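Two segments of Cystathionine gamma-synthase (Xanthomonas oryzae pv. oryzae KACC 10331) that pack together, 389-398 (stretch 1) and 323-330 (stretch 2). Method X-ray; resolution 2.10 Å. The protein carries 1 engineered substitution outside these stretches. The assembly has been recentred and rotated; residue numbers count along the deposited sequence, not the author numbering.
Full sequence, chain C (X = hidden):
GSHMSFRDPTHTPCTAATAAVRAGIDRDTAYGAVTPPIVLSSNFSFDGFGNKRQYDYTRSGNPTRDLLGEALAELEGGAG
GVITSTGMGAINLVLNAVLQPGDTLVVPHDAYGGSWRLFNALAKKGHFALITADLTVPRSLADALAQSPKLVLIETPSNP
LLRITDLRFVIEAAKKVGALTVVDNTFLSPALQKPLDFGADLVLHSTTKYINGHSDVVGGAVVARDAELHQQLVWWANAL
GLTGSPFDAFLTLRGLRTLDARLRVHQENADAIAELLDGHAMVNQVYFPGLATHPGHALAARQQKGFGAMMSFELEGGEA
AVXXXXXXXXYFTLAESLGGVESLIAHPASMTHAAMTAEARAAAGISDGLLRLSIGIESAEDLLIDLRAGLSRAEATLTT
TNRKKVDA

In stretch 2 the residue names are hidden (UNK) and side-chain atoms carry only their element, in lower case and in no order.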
# COMPACT_ATOMS: atom_id res chain seq x y z
N ALA C 389 34.52 -19.08 0.95
CA ALA C 389 34.89 -19.15 -0.50
C ALA C 389 35.39 -17.76 -0.93
O ALA C 389 36.33 -17.64 -1.75
CB ALA C 389 33.74 -19.70 -1.34
N GLY C 390 34.91 -16.69 -0.30
CA GLY C 390 35.43 -15.35 -0.60
C GLY C 390 36.90 -15.21 -0.13
O GLY C 390 37.72 -14.71 -0.89
N LEU C 391 37.23 -15.69 1.06
CA LEU C 391 38.61 -15.58 1.60
C LEU C 391 39.57 -16.43 0.74
O LEU C 391 40.72 -16.03 0.49
CB LEU C 391 38.54 -16.08 3.03
CG LEU C 391 37.86 -15.13 4.03
CD1 LEU C 391 37.78 -15.79 5.39
CD2 LEU C 391 38.60 -13.81 4.12
N SER C 392 39.06 -17.53 0.21
CA SER C 392 39.79 -18.44 -0.71
C SER C 392 40.06 -17.80 -2.08
O SER C 392 41.22 -17.79 -2.53
CB SER C 392 38.98 -19.69 -0.78
OG SER C 392 39.60 -20.55 -1.65
N ARG C 393 39.06 -17.19 -2.71
CA ARG C 393 39.31 -16.40 -3.94
C ARG C 393 40.35 -15.32 -3.69
O ARG C 393 41.26 -15.15 -4.60
CB ARG C 393 38.10 -15.64 -4.45
CG ARG C 393 37.03 -16.46 -5.15
CD ARG C 393 35.94 -15.38 -5.45
NE ARG C 393 34.90 -16.14 -4.91
CZ ARG C 393 33.98 -15.93 -4.03
NH1 ARG C 393 33.62 -14.82 -3.46
NH2 ARG C 393 33.36 -17.05 -3.76
N ALA C 394 40.24 -14.59 -2.58
CA ALA C 394 41.21 -13.52 -2.23
C ALA C 394 42.63 -14.11 -2.09
O ALA C 394 43.56 -13.50 -2.55
CB ALA C 394 40.84 -12.84 -0.93
N GLU C 395 42.80 -15.19 -1.36
CA GLU C 395 44.08 -15.87 -1.15
C GLU C 395 44.74 -16.20 -2.51
O GLU C 395 45.93 -15.93 -2.65
CB GLU C 395 43.88 -17.14 -0.34
CG GLU C 395 45.17 -17.93 -0.17
CD GLU C 395 45.10 -19.01 0.90
OE1 GLU C 395 46.13 -19.64 1.14
OE2 GLU C 395 44.03 -19.22 1.49
N ALA C 396 43.96 -16.63 -3.50
CA ALA C 396 44.44 -17.02 -4.86
C ALA C 396 44.93 -15.82 -5.68
O ALA C 396 45.63 -16.08 -6.63
CB ALA C 396 43.36 -17.78 -5.58
N THR C 397 44.64 -14.55 -5.35
CA THR C 397 45.44 -13.39 -5.82
C THR C 397 46.76 -13.58 -5.06
O THR C 397 47.11 -14.73 -4.89
CB THR C 397 44.60 -12.12 -5.68
OG1 THR C 397 44.53 -11.71 -4.32
CG2 THR C 397 43.21 -12.30 -6.26
N LEU C 398 47.40 -12.61 -4.45
CA LEU C 398 48.66 -12.82 -3.64
C LEU C 398 49.81 -13.37 -4.51
O LEU C 398 49.70 -14.53 -5.00
CB LEU C 398 48.45 -13.74 -2.43
CG LEU C 398 47.54 -13.22 -1.32
CD1 LEU C 398 47.80 -13.93 -0.02
CD2 LEU C 398 47.67 -11.72 -1.13
N UNK C 323 38.41 -7.33 -4.91
CA UNK C 323 37.62 -7.59 -6.13
C UNK C 323 37.38 -9.08 -6.21
O UNK C 323 36.22 -9.48 -6.52
n UNK C 323 38.34 -1.95 -9.96
n UNK C 323 37.44 -3.99 -10.41
c UNK C 323 38.34 -7.19 -7.42
c UNK C 323 38.36 -3.26 -9.81
c UNK C 323 38.47 -5.69 -7.65
c UNK C 323 39.34 -5.30 -8.87
n UNK C 323 39.29 -3.86 -9.07
N UNK C 324 38.40 -9.90 -5.92
CA UNK C 324 38.18 -11.37 -6.01
C UNK C 324 37.18 -11.81 -4.89
O UNK C 324 36.27 -12.60 -5.15
c UNK C 324 39.48 -12.08 -5.90
N UNK C 325 37.32 -11.28 -3.67
CA UNK C 325 36.47 -11.67 -2.52
C UNK C 325 35.01 -11.43 -2.91
O UNK C 325 34.15 -12.29 -2.85
c UNK C 325 34.89 -10.66 0.20
c UNK C 325 36.64 -12.09 0.92
c UNK C 325 36.12 -11.22 -0.03
c UNK C 325 34.17 -11.02 1.34
c UNK C 325 34.68 -11.89 2.26
c UNK C 325 36.90 -10.90 -1.28
c UNK C 325 35.91 -12.42 2.05
N UNK C 326 34.72 -10.19 -3.32
CA UNK C 326 33.37 -9.66 -3.56
C UNK C 326 32.80 -10.32 -4.80
O UNK C 326 31.61 -10.53 -4.85
c UNK C 326 33.68 -7.55 -2.26
c UNK C 326 33.53 -8.12 -3.66
c UNK C 326 32.45 -7.46 -4.42
N UNK C 327 33.65 -10.74 -5.72
CA UNK C 327 33.19 -11.23 -7.03
C UNK C 327 32.15 -12.33 -6.84
O UNK C 327 31.00 -12.04 -7.07
o UNK C 327 34.80 -12.12 -10.22
c UNK C 327 33.93 -11.86 -9.38
c UNK C 327 34.35 -11.67 -7.93
o UNK C 327 32.74 -11.76 -9.63
N UNK C 328 32.43 -13.56 -6.50
CA UNK C 328 31.21 -14.43 -6.46
C UNK C 328 30.44 -14.61 -5.12
O UNK C 328 29.87 -15.70 -4.93
N UNK C 329 30.26 -13.60 -4.26
CA UNK C 329 29.48 -13.76 -3.01
C UNK C 329 28.03 -14.08 -3.36
O UNK C 329 27.46 -13.36 -4.20
c UNK C 329 30.91 -12.20 -1.57
c UNK C 329 29.56 -12.45 -2.24
c UNK C 329 30.89 -10.82 -0.95
c UNK C 329 31.21 -13.25 -0.53
N UNK C 330 27.46 -15.15 -2.85
CA UNK C 330 26.05 -15.52 -3.16
C UNK C 330 25.06 -14.96 -2.14
O UNK C 330 23.88 -14.80 -2.48
n UNK C 330 25.58 -19.44 -4.96
c UNK C 330 26.78 -19.23 -4.15
n UNK C 330 23.42 -20.03 -5.46
c UNK C 330 25.93 -17.04 -3.22
c UNK C 330 27.00 -17.71 -4.10
c UNK C 330 24.41 -20.01 -4.59
n UNK C 330 24.21 -20.58 -3.41

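Position 323 carries seven side-chain atoms: three carbons in a row, a nitrogen, then a carbon bearing two more nitrogens. None touches stretch 1. The terminal group is a guanidinium, so the residue is Arg323. Its CA-to-CB bond points sideways and the chain, extended with chi1 near -72° and the next two angles near 180°, leads away from stretch 1; the nearest side-chain atom, Arg323 CB, is 7.2 Å from Thr397 CG2, and NE and NH2 find hydrogen-bond partners elsewhere in the structure.

Position 324 has a single side-chain carbon, and its CA-to-CB bond points toward stretch 1. This carbon, the CB of position 324, lies 3.8 Å from Thr397 CG2 and 4.1 Å from Arg393 CB. One carbon and nothing beyond it is alanine, Ala324. The separation of Ala324 O and Arg393 CD, 2.8 Å, is a clash in the model, not an attractive contact.

At position 325 one carbon leads to a ring of six carbons with no heteroatom attached. Gly390 CA sits over one face of the ring, a ring carbon lies 3.3 Å from Gly390 C, and another lies 3.7 Å from Leu391 CD2, an apolar contact. A ring without a hydroxyl oxygen is phenylalanine, Phe325. From a sideways CA-to-CB bond, chi1 of -179° and chi2 of -80° bring the ring against Gly390, whose CA is 4.2 Å from the Phe325 ring centroid and 27° off the normal, a CH-pi contact. An ideal CB built on Gly390 would fall 3.0 Å from Phe325 CE2, so the absent side chain leaves the space the ring needs.

Position 326 shows three carbons, the first carrying the other two, with no contact to stretch 1: a beta-branched, wholly hydrocarbon side chain, hence Val326. Its CA-to-CB bond points away.

Position 327 has two carbons, the second carrying two oxygens. Its CA-to-CB bond points sideways, and its nearest side-chain atom, the CB of position 327, is 4.7 Å from Arg393 CD. This short carboxylate is Asp327.

Position 328 has no side-chain atoms. The backbone N of position 328 lies over one face of the Arg393 guanidinium, 3.5 Å from Arg393 NH1; both are donors, so the pair is not a hydrogen bond. The bare backbone identifies Gly328. An ideal CB would have room.

Position 329 has four carbons forked at the second. Although its CA-to-CB bond points sideways, its end comes nearer, and one of the two terminal carbons of position 329 lies 4.1 Å from Arg393 NH1. The fork is that of leucine, Leu329, and the carbon is CD2.

Position 330 repeats the pattern of 323, three carbons, a nitrogen and a carbon with two nitrogens, without contact here: Arg330.

The contact joins two helices running roughly antiparallel, at 149°, with axes 7.4 Å apart at closest approach. Gly390 CA and Phe325 CA mark the nearest backbone pair, 4.3 Å apart. Beside this ring-on-glycine packing, Arg393 reaches along stretch 2 and donates from NH1 to Phe325 O, 2.7 Å at an N-H...O angle of 131°. Together the stretches bury 367 Å².

Stretch 2, residues 323-330: RAFVDGLR
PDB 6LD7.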